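Local coordinates for DUF115 domain-containing protein (Magnetospirillum magneticum AMB-1, PDB 5MU5) that is a Maf glycosyltransferase that takes part in bacterial flagella formation, probably by transferring sugar to flagellin, at residues A[364-372]-A[380-390]; A[239-249]-A[592-600]. One frame throughout, in Å; residues are numbered along the deposited sequence.

Interaction 1. Residues A[364-372]-A[380-390]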
loop_
_atom_site.group_PDB
_atom_site.type_symbol
_atom_site.label_atom_id
_atom_site.label_comp_id
_atom_site.label_asym_id
_atom_site.label_seq_id
_atom_site.Cartn_x
_atom_site.Cartn_y
_atom_site.Cartn_z
ATOM N N VAL A 364 -19.038 20.061 12.422
ATOM C CA VAL A 364 -18.277 19.013 11.767
ATOM C C VAL A 364 -17.172 19.571 10.878
ATOM O O VAL A 364 -17.410 20.451 10.073
ATOM C CB VAL A 364 -19.215 18.143 10.895
ATOM C CG1 VAL A 364 -18.454 17.010 10.219
ATOM C CG2 VAL A 364 -20.332 17.552 11.744
ATOM N N VAL A 365 -15.971 19.037 11.040
ATOM C CA VAL A 365 -14.826 19.360 10.219
ATOM C C VAL A 365 -14.310 18.079 9.549
ATOM O O VAL A 365 -14.148 17.045 10.207
ATOM C CB VAL A 365 -13.677 19.933 11.048
ATOM C CG1 VAL A 365 -12.530 20.321 10.131
ATOM C CG2 VAL A 365 -14.149 21.137 11.853
ATOM N N TYR A 366 -14.052 18.159 8.246
ATOM C CA TYR A 366 -13.568 17.034 7.482
ATOM C C TYR A 366 -12.124 17.229 7.043
ATOM O O TYR A 366 -11.715 18.327 6.736
ATOM C CB TYR A 366 -14.399 16.832 6.207
ATOM C CG TYR A 366 -15.811 16.443 6.468
ATOM C CD1 TYR A 366 -16.108 15.257 7.094
ATOM C CD2 TYR A 366 -16.859 17.283 6.097
ATOM C CE1 TYR A 366 -17.407 14.905 7.345
ATOM C CE2 TYR A 366 -18.163 16.951 6.355
ATOM C CZ TYR A 366 -18.431 15.761 6.966
ATOM O OH TYR A 366 -19.726 15.431 7.223
ATOM N N TYR A 367 -11.363 16.146 6.990
ATOM C CA TYR A 367 -10.085 16.164 6.299
ATOM C C TYR A 367 -10.245 15.150 5.160
ATOM O O TYR A 367 -11.144 14.295 5.186
ATOM C CB TYR A 367 -8.939 15.813 7.228
ATOM C CG TYR A 367 -8.861 14.356 7.588
ATOM C CD1 TYR A 367 -9.569 13.847 8.642
ATOM C CD2 TYR A 367 -8.076 13.487 6.844
ATOM C CE1 TYR A 367 -9.504 12.488 8.956
ATOM C CE2 TYR A 367 -7.997 12.146 7.151
ATOM C CZ TYR A 367 -8.715 11.650 8.200
ATOM O OH TYR A 367 -8.600 10.311 8.494
ATOM N N PHE A 368 -9.397 15.266 4.154
ATOM C CA PHE A 368 -9.490 14.401 2.996
ATOM C C PHE A 368 -8.524 13.250 3.085
ATOM O O PHE A 368 -7.309 13.422 3.119
ATOM C CB PHE A 368 -9.352 15.208 1.708
ATOM C CG PHE A 368 -10.530 16.055 1.477
ATOM C CD1 PHE A 368 -10.618 17.288 2.069
ATOM C CD2 PHE A 368 -11.621 15.555 0.790
ATOM C CE1 PHE A 368 -11.754 18.045 1.933
ATOM C CE2 PHE A 368 -12.758 16.319 0.620
ATOM C CZ PHE A 368 -12.824 17.567 1.199
ATOM N N ARG A 369 -9.100 12.058 3.166
ATOM C CA ARG A 369 -8.307 10.872 3.273
ATOM C C ARG A 369 -7.760 10.463 1.898
ATOM O O ARG A 369 -8.521 10.240 0.978
ATOM C CB ARG A 369 -9.112 9.750 3.901
ATOM C CG ARG A 369 -8.162 8.727 4.419
ATOM C CD ARG A 369 -8.817 7.538 5.041
ATOM N NE ARG A 369 -7.740 6.702 5.563
ATOM C CZ ARG A 369 -7.921 5.559 6.196
ATOM N NH1 ARG A 369 -9.148 5.118 6.400
ATOM N NH2 ARG A 369 -6.871 4.866 6.628
ATOM N N PRO A 370 -6.433 10.370 1.769
ATOM C CA PRO A 370 -5.835 10.131 0.462
ATOM C C PRO A 370 -5.994 8.706 -0.079
ATOM O O PRO A 370 -6.511 7.830 0.609
ATOM C CB PRO A 370 -4.351 10.480 0.685
ATOM C CG PRO A 370 -4.117 10.314 2.145
ATOM C CD PRO A 370 -5.424 10.574 2.828
ATOM N N ALA A 371 -5.594 8.508 -1.333
ATOM C CA ALA A 371 -5.539 7.170 -1.934
ATOM C C ALA A 371 -6.907 6.494 -2.085
ATOM O O ALA A 371 -7.047 5.288 -1.877
ATOM C CB ALA A 371 -4.578 6.272 -1.133
ATOM N N LEU A 372 -7.908 7.275 -2.463
ATOM C CA LEU A 372 -9.264 6.769 -2.650
ATOM C C LEU A 372 -9.887 7.556 -3.778
ATOM O O LEU A 372 -9.425 8.639 -4.089
ATOM C CB LEU A 372 -10.107 6.956 -1.377
ATOM C CG LEU A 372 -9.685 6.197 -0.114
ATOM C CD1 LEU A 372 -10.417 6.714 1.126
ATOM C CD2 LEU A 372 -9.923 4.707 -0.258
ATOM N N PRO A 380 -9.899 19.383 -2.316
ATOM C CA PRO A 380 -9.524 20.637 -2.925
ATOM C C PRO A 380 -8.020 20.864 -2.867
ATOM O O PRO A 380 -7.570 21.926 -3.240
ATOM C CB PRO A 380 -10.276 21.684 -2.083
ATOM C CG PRO A 380 -10.448 21.047 -0.752
ATOM C CD PRO A 380 -10.371 19.554 -0.930
ATOM N N GLY A 381 -7.247 19.889 -2.397
ATOM C CA GLY A 381 -5.797 20.008 -2.365
ATOM C C GLY A 381 -5.122 19.263 -1.225
ATOM O O GLY A 381 -5.737 18.923 -0.206
ATOM N N ILE A 382 -3.826 19.054 -1.395
ATOM C CA ILE A 382 -3.022 18.314 -0.444
ATOM C C ILE A 382 -2.996 18.945 0.951
ATOM O O ILE A 382 -2.950 18.231 1.951
ATOM C CB ILE A 382 -1.589 18.100 -0.999
ATOM C CG1 ILE A 382 -0.819 17.064 -0.176
ATOM C CG2 ILE A 382 -0.817 19.413 -1.076
ATOM C CD1 ILE A 382 -1.363 15.652 -0.281
ATOM N N GLU A 383 -3.064 20.270 1.023
ATOM C CA GLU A 383 -3.076 20.968 2.323
ATOM C C GLU A 383 -4.295 20.674 3.225
ATOM O O GLU A 383 -4.313 21.079 4.385
ATOM C CB GLU A 383 -2.905 22.492 2.147
ATOM C CG GLU A 383 -4.045 23.246 1.471
ATOM C CD GLU A 383 -3.861 23.414 -0.029
ATOM O OE1 GLU A 383 -3.621 22.405 -0.749
ATOM O OE2 GLU A 383 -3.968 24.573 -0.497
ATOM N N TYR A 384 -5.312 19.990 2.699
ATOM C CA TYR A 384 -6.499 19.648 3.479
ATOM C C TYR A 384 -6.571 18.155 3.816
ATOM O O TYR A 384 -7.615 17.656 4.238
ATOM C CB TYR A 384 -7.774 20.097 2.745
ATOM C CG TYR A 384 -7.747 21.540 2.295
ATOM C CD1 TYR A 384 -7.981 22.580 3.193
ATOM C CD2 TYR A 384 -7.513 21.871 0.963
ATOM C CE1 TYR A 384 -7.967 23.906 2.775
ATOM C CE2 TYR A 384 -7.491 23.194 0.539
ATOM C CZ TYR A 384 -7.710 24.195 1.448
ATOM O OH TYR A 384 -7.681 25.481 1.043
ATOM N N SER A 385 -5.469 17.441 3.623
ATOM C CA SER A 385 -5.409 16.022 3.976
ATOM C C SER A 385 -4.428 15.835 5.111
ATOM O O SER A 385 -3.733 16.772 5.506
ATOM C CB SER A 385 -4.985 15.146 2.787
ATOM O OG SER A 385 -3.797 15.630 2.222
ATOM N N LEU A 386 -4.424 14.622 5.646
ATOM C CA LEU A 386 -3.500 14.219 6.668
ATOM C C LEU A 386 -2.742 12.985 6.195
ATOM O O LEU A 386 -3.276 12.173 5.440
ATOM C CB LEU A 386 -4.252 13.885 7.952
ATOM C CG LEU A 386 -5.025 15.033 8.586
ATOM C CD1 LEU A 386 -5.842 14.493 9.733
ATOM C CD2 LEU A 386 -4.106 16.154 9.059
ATOM N N ASP A 387 -1.485 12.906 6.623
ATOM C CA ASP A 387 -0.646 11.734 6.487
ATOM C C ASP A 387 -0.747 10.955 7.788
ATOM O O ASP A 387 -0.941 11.550 8.865
ATOM C CB ASP A 387 0.816 12.140 6.321
ATOM C CG ASP A 387 1.092 12.817 5.003
ATOM O OD1 ASP A 387 0.356 12.553 4.027
ATOM O OD2 ASP A 387 2.061 13.612 4.944
ATOM N N ASP A 388 -0.580 9.637 7.694
ATOM C CA ASP A 388 -0.610 8.761 8.856
ATOM C C ASP A 388 -1.881 8.960 9.670
ATOM O O ASP A 388 -1.856 8.883 10.891
ATOM C CB ASP A 388 0.653 8.951 9.725
ATOM C CG ASP A 388 1.947 8.513 9.003
ATOM O OD1 ASP A 388 1.976 7.382 8.439
ATOM O OD2 ASP A 388 2.941 9.287 9.014
ATOM N N SER A 389 -2.994 9.215 8.987
ATOM C CA SER A 389 -4.278 9.361 9.665
ATOM C C SER A 389 -4.824 7.997 10.035
ATOM O O SER A 389 -5.757 7.920 10.842
ATOM C CB SER A 389 -5.313 10.154 8.845
ATOM O OG SER A 389 -5.710 9.477 7.681
ATOM N N GLY A 390 -4.243 6.943 9.444
ATOM C CA GLY A 390 -4.586 5.543 9.760
ATOM C C GLY A 390 -3.381 4.824 10.344
ATOM O O GLY A 390 -2.294 5.419 10.430
#
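Tyr367 holds CG between its backbone N and carbonyl carbon (chi1 74°), and this lays the ring across the side chain of Leu386, its hydroxyl near Ser389. Phe368 instead has CG anti to its carbonyl carbon (chi1 -70°), and its ring lies by Pro380. The strand 363-367 ends here, and both aromatic residues meet the loop that leads to helix 393-404. Leu386 CD1 sits over one face of the Tyr367 ring, 3.8 Å from its centroid, in a CH-pi contact. Tyr367 OH and Ser389 OG share a hydrogen bond of 3.1 Å; either may be the donor. Pro380 CD lies over one face of the Phe368 ring, also in a CH-pi contact, 3.8 Å from the centroid. The carbonyl of Tyr384 lies at the edge of that ring. Tyr384 O accepts a nearly straight bond from Phe368 N at 3.0 Å, with the donor tilted 21° from the carbonyl plane. Helix 393-404 adds Thr396 against Tyr367 and Thr399 against Leu386. A leucine in place of Tyr367 would probably leave Ser389 OG without this hydroxyl partner and Leu386 CD1 without a ring face to lie on. The contact thus pairs apolar cover over two rings with one backbone-to-backbone bond and one between hydroxyls, fixing the loop against the strand end within the MptE-like region.

Interaction 2. Residues A[239-249]-A[592-600]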
loop_
_atom_site.group_PDB
_atom_site.type_symbol
_atom_site.label_atom_id
_atom_site.label_comp_id
_atom_site.label_asym_id
_atom_site.label_seq_id
_atom_site.Cartn_x
_atom_site.Cartn_y
_atom_site.Cartn_z
ATOM N N LEU A 239 -5.386 -2.481 -3.433
ATOM C CA LEU A 239 -6.146 -1.664 -4.395
ATOM C C LEU A 239 -7.612 -1.783 -4.032
ATOM O O LEU A 239 -8.131 -2.870 -3.808
ATOM C CB LEU A 239 -5.928 -2.109 -5.830
ATOM C CG LEU A 239 -4.501 -2.046 -6.372
ATOM C CD1 LEU A 239 -4.458 -2.699 -7.741
ATOM C CD2 LEU A 239 -4.022 -0.609 -6.440
ATOM N N GLY A 240 -8.280 -0.657 -3.941
ATOM C CA GLY A 240 -9.669 -0.653 -3.580
ATOM C C GLY A 240 -10.554 -1.258 -4.642
ATOM O O GLY A 240 -10.339 -1.076 -5.846
ATOM N N PHE A 241 -11.574 -1.947 -4.175
ATOM C CA PHE A 241 -12.549 -2.603 -5.010
ATOM C C PHE A 241 -13.697 -1.676 -5.389
ATOM O O PHE A 241 -14.057 -0.775 -4.648
ATOM C CB PHE A 241 -13.078 -3.839 -4.282
ATOM C CG PHE A 241 -12.008 -4.830 -3.950
ATOM C CD1 PHE A 241 -11.142 -5.292 -4.946
ATOM C CD2 PHE A 241 -11.875 -5.338 -2.663
ATOM C CE1 PHE A 241 -10.152 -6.219 -4.655
ATOM C CE2 PHE A 241 -10.878 -6.272 -2.365
ATOM C CZ PHE A 241 -10.016 -6.704 -3.358
ATOM N N LEU A 242 -14.295 -1.940 -6.537
ATOM C CA LEU A 242 -15.342 -1.097 -7.068
ATOM C C LEU A 242 -16.373 -0.698 -6.019
ATOM O O LEU A 242 -16.690 0.471 -5.881
ATOM C CB LEU A 242 -16.045 -1.804 -8.235
ATOM C CG LEU A 242 -17.174 -1.020 -8.895
ATOM C CD1 LEU A 242 -16.650 0.284 -9.469
ATOM C CD2 LEU A 242 -17.871 -1.833 -9.966
ATOM N N HIS A 243 -16.907 -1.668 -5.289
ATOM C CA HIS A 243 -18.021 -1.382 -4.382
ATOM C C HIS A 243 -17.618 -0.557 -3.193
ATOM O O HIS A 243 -18.409 0.261 -2.742
ATOM C CB HIS A 243 -18.733 -2.660 -3.944
ATOM C CG HIS A 243 -19.381 -3.379 -5.073
ATOM N ND1 HIS A 243 -19.527 -4.748 -5.101
ATOM C CD2 HIS A 243 -19.860 -2.922 -6.253
ATOM C CE1 HIS A 243 -20.117 -5.098 -6.227
ATOM N NE2 HIS A 243 -20.319 -4.009 -6.950
ATOM N N ASP A 244 -16.401 -0.759 -2.689
ATOM C CA ASP A 244 -15.889 0.086 -1.605
ATOM C C ASP A 244 -15.637 1.503 -2.122
ATOM O O ASP A 244 -15.862 2.457 -1.415
ATOM C CB ASP A 244 -14.607 -0.502 -0.994
ATOM C CG ASP A 244 -14.832 -1.883 -0.393
ATOM O OD1 ASP A 244 -15.855 -2.060 0.316
ATOM O OD2 ASP A 244 -13.999 -2.802 -0.645
ATOM N N GLU A 245 -15.173 1.643 -3.355
ATOM C CA GLU A 245 -14.948 2.967 -3.901
ATOM C C GLU A 245 -16.277 3.665 -4.100
ATOM O O GLU A 245 -16.354 4.865 -3.937
ATOM C CB GLU A 245 -14.158 2.923 -5.202
ATOM C CG GLU A 245 -12.737 2.387 -5.027
ATOM C CD GLU A 245 -11.823 3.293 -4.207
ATOM O OE1 GLU A 245 -11.911 4.532 -4.347
ATOM O OE2 GLU A 245 -10.984 2.756 -3.440
ATOM N N MET A 246 -17.319 2.916 -4.455
ATOM C CA MET A 246 -18.654 3.488 -4.553
ATOM C C MET A 246 -19.075 4.041 -3.200
ATOM O O MET A 246 -19.554 5.173 -3.113
ATOM C CB MET A 246 -19.684 2.468 -5.028
ATOM C CG MET A 246 -19.589 2.116 -6.497
ATOM S SD MET A 246 -20.796 0.852 -6.920
ATOM C CE MET A 246 -20.728 0.967 -8.698
ATOM N N GLU A 247 -18.878 3.264 -2.143
ATOM C CA GLU A 247 -19.246 3.737 -0.814
ATOM C C GLU A 247 -18.462 4.968 -0.346
ATOM O O GLU A 247 -19.025 5.831 0.302
ATOM C CB GLU A 247 -19.089 2.635 0.221
ATOM C CG GLU A 247 -19.354 3.067 1.666
ATOM C CD GLU A 247 -20.630 3.885 1.845
ATOM O OE1 GLU A 247 -21.560 3.723 1.020
ATOM O OE2 GLU A 247 -20.710 4.699 2.805
ATOM N N MET A 248 -17.167 5.024 -0.649
ATOM C CA MET A 248 -16.323 6.125 -0.199
ATOM C C MET A 248 -16.796 7.400 -0.846
ATOM O O MET A 248 -16.919 8.422 -0.186
ATOM C CB MET A 248 -14.864 5.935 -0.615
ATOM C CG MET A 248 -14.107 4.766 -0.014
ATOM S SD MET A 248 -14.026 4.745 1.774
ATOM C CE MET A 248 -15.441 3.738 2.211
ATOM N N THR A 249 -17.015 7.318 -2.154
ATOM C CA THR A 249 -17.428 8.448 -2.953
ATOM C C THR A 249 -18.859 8.862 -2.594
ATOM O O THR A 249 -19.153 10.056 -2.588
ATOM C CB THR A 249 -17.264 8.144 -4.464
ATOM O OG1 THR A 249 -15.879 8.032 -4.777
ATOM C CG2 THR A 249 -17.838 9.228 -5.325
ATOM N N PHE A 592 -9.233 4.891 -9.927
ATOM C CA PHE A 592 -9.510 4.447 -8.576
ATOM C C PHE A 592 -10.728 3.563 -8.539
ATOM O O PHE A 592 -10.765 2.602 -7.789
ATOM C CB PHE A 592 -9.753 5.608 -7.626
ATOM C CG PHE A 592 -8.513 6.175 -7.042
ATOM C CD1 PHE A 592 -7.730 5.408 -6.211
ATOM C CD2 PHE A 592 -8.147 7.488 -7.297
ATOM C CE1 PHE A 592 -6.586 5.927 -5.651
ATOM C CE2 PHE A 592 -7.010 8.023 -6.744
ATOM C CZ PHE A 592 -6.228 7.241 -5.919
ATOM N N PHE A 593 -11.734 3.895 -9.323
ATOM C CA PHE A 593 -12.967 3.098 -9.318
ATOM C C PHE A 593 -12.803 1.654 -9.743
ATOM O O PHE A 593 -13.362 0.775 -9.113
ATOM C CB PHE A 593 -14.057 3.758 -10.155
ATOM C CG PHE A 593 -15.055 4.493 -9.340
ATOM C CD1 PHE A 593 -14.727 5.680 -8.732
ATOM C CD2 PHE A 593 -16.337 3.982 -9.172
ATOM C CE1 PHE A 593 -15.655 6.351 -7.963
ATOM C CE2 PHE A 593 -17.262 4.645 -8.389
ATOM C CZ PHE A 593 -16.922 5.835 -7.793
ATOM N N VAL A 594 -12.011 1.409 -10.777
ATOM C CA VAL A 594 -11.970 0.095 -11.402
ATOM C C VAL A 594 -10.681 -0.712 -11.288
ATOM O O VAL A 594 -10.729 -1.937 -11.429
ATOM C CB VAL A 594 -12.325 0.209 -12.898
ATOM C CG1 VAL A 594 -13.696 0.845 -13.054
ATOM C CG2 VAL A 594 -11.271 0.987 -13.685
ATOM N N ARG A 595 -9.550 -0.079 -10.997
ATOM C CA ARG A 595 -8.263 -0.799 -11.048
ATOM C C ARG A 595 -8.136 -1.998 -10.105
ATOM O O ARG A 595 -7.504 -2.985 -10.452
ATOM C CB ARG A 595 -7.085 0.146 -10.806
ATOM C CG ARG A 595 -7.040 0.715 -9.402
ATOM C CD ARG A 595 -6.044 1.838 -9.257
ATOM N NE ARG A 595 -5.846 2.130 -7.843
ATOM C CZ ARG A 595 -4.889 2.914 -7.359
ATOM N NH1 ARG A 595 -4.037 3.513 -8.177
ATOM N NH2 ARG A 595 -4.792 3.103 -6.050
ATOM N N GLY A 596 -8.698 -1.901 -8.911
ATOM C CA GLY A 596 -8.584 -2.977 -7.938
ATOM C C GLY A 596 -9.325 -4.197 -8.430
ATOM O O GLY A 596 -8.814 -5.319 -8.378
ATOM N N THR A 597 -10.526 -3.969 -8.936
ATOM C CA THR A 597 -11.349 -5.042 -9.403
ATOM C C THR A 597 -10.733 -5.700 -10.636
ATOM O O THR A 597 -10.493 -6.919 -10.625
ATOM C CB THR A 597 -12.765 -4.533 -9.603
ATOM O OG1 THR A 597 -13.267 -4.115 -8.316
ATOM C CG2 THR A 597 -13.668 -5.617 -10.190
ATOM N N LEU A 598 -10.412 -4.908 -11.660
ATOM C CA LEU A 598 -9.797 -5.463 -12.882
ATOM C C LEU A 598 -8.435 -6.166 -12.666
ATOM O O LEU A 598 -8.170 -7.212 -13.276
ATOM C CB LEU A 598 -9.657 -4.392 -13.960
ATOM C CG LEU A 598 -10.956 -3.725 -14.424
ATOM C CD1 LEU A 598 -10.651 -2.733 -15.527
ATOM C CD2 LEU A 598 -11.992 -4.733 -14.891
ATOM N N MET A 599 -7.586 -5.612 -11.802
ATOM C CA MET A 599 -6.278 -6.214 -11.532
ATOM C C MET A 599 -6.389 -7.517 -10.756
ATOM O O MET A 599 -5.584 -8.420 -10.940
ATOM C CB MET A 599 -5.338 -5.256 -10.790
ATOM C CG MET A 599 -4.732 -4.146 -11.648
ATOM S SD MET A 599 -3.656 -4.715 -12.991
ATOM C CE MET A 599 -4.818 -4.903 -14.332
ATOM N N MET A 600 -7.376 -7.618 -9.891
ATOM C CA MET A 600 -7.594 -8.852 -9.199
ATOM C C MET A 600 -8.136 -9.914 -10.136
ATOM O O MET A 600 -7.769 -11.094 -9.999
ATOM C CB MET A 600 -8.544 -8.641 -8.044
ATOM C CG MET A 600 -7.871 -7.817 -6.983
ATOM S SD MET A 600 -6.331 -8.601 -6.471
ATOM C CE MET A 600 -7.056 -9.944 -5.503
HETATM O O HOH W 1 -11.692 -1.377 -8.379
#
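Helices 242-257 and 589-609 pack nearly antiparallel here, and the second belongs to the helical bundle region of the Maf family. The axes of their segments 242-249 and 592-600 come within 8.2 Å at an angle of 160°. The side chain of Phe593 is a knob in a hole formed by Leu242, Glu245, Met246 and Thr249. Phe593 CD2 meets Leu242 CD1 at 3.7 Å, while CE2 faces Met246 CG and CE1 faces Thr249 OG1, which hydrogen-bonds to Ser373. At the start of helix 242-257, Leu242 N gives a straight bond to Thr597 OG1 (3.0 Å, 169°). Thr597 carries OG1 anti to its carbonyl carbon (chi1 -63°), which brings the oxygen to that N-H; Asp91 also hydrogen-bonds to Thr597 OG1. Gly596 lets the chain before the helix come close. Gly596 CA lies 3.3 Å from Gly240 O in a CA-H...O contact, where a CB would clash. Water 1 donates to Gly240 O (2.9 Å) and to Phe593 O (2.8 Å). Leu239 CD2 lies over one face of the Arg595 guanidinium, 3.6 Å from Arg595 NE, with Phe592 on the opposite face. Met600 CG reaches the edge of the Phe241 ring. The Thr597 hydroxyl thus serves Leu242 N, and the water ties Gly240 O and Phe593 O to Thr597 N where helix 589-609 is kinked; the Phe593 knob and the Leu239 and Phe241 contacts supply the apolar part.

Overall arrangement
The centres of the two interactions lie about 19 Å apart, and the interactions touch. Along the chain, 239-249 comes first, then 364-372 and 380-390, and 592-600 last, so both segments of interaction 1 fall between those of interaction 2. Interaction 1 lies at the end of strand 363-367 in the mixed sheet. Interaction 2 joins helix 242-257 to helix 589-609 of the helical bundle region. The turn into helix 373-378 connects them: Ala371 and Leu372 pack on Phe592, and Ser373 bonds to Glu245 and Thr249. The sheet-bearing MptE-like region thus rests on the helical bundle at Phe592.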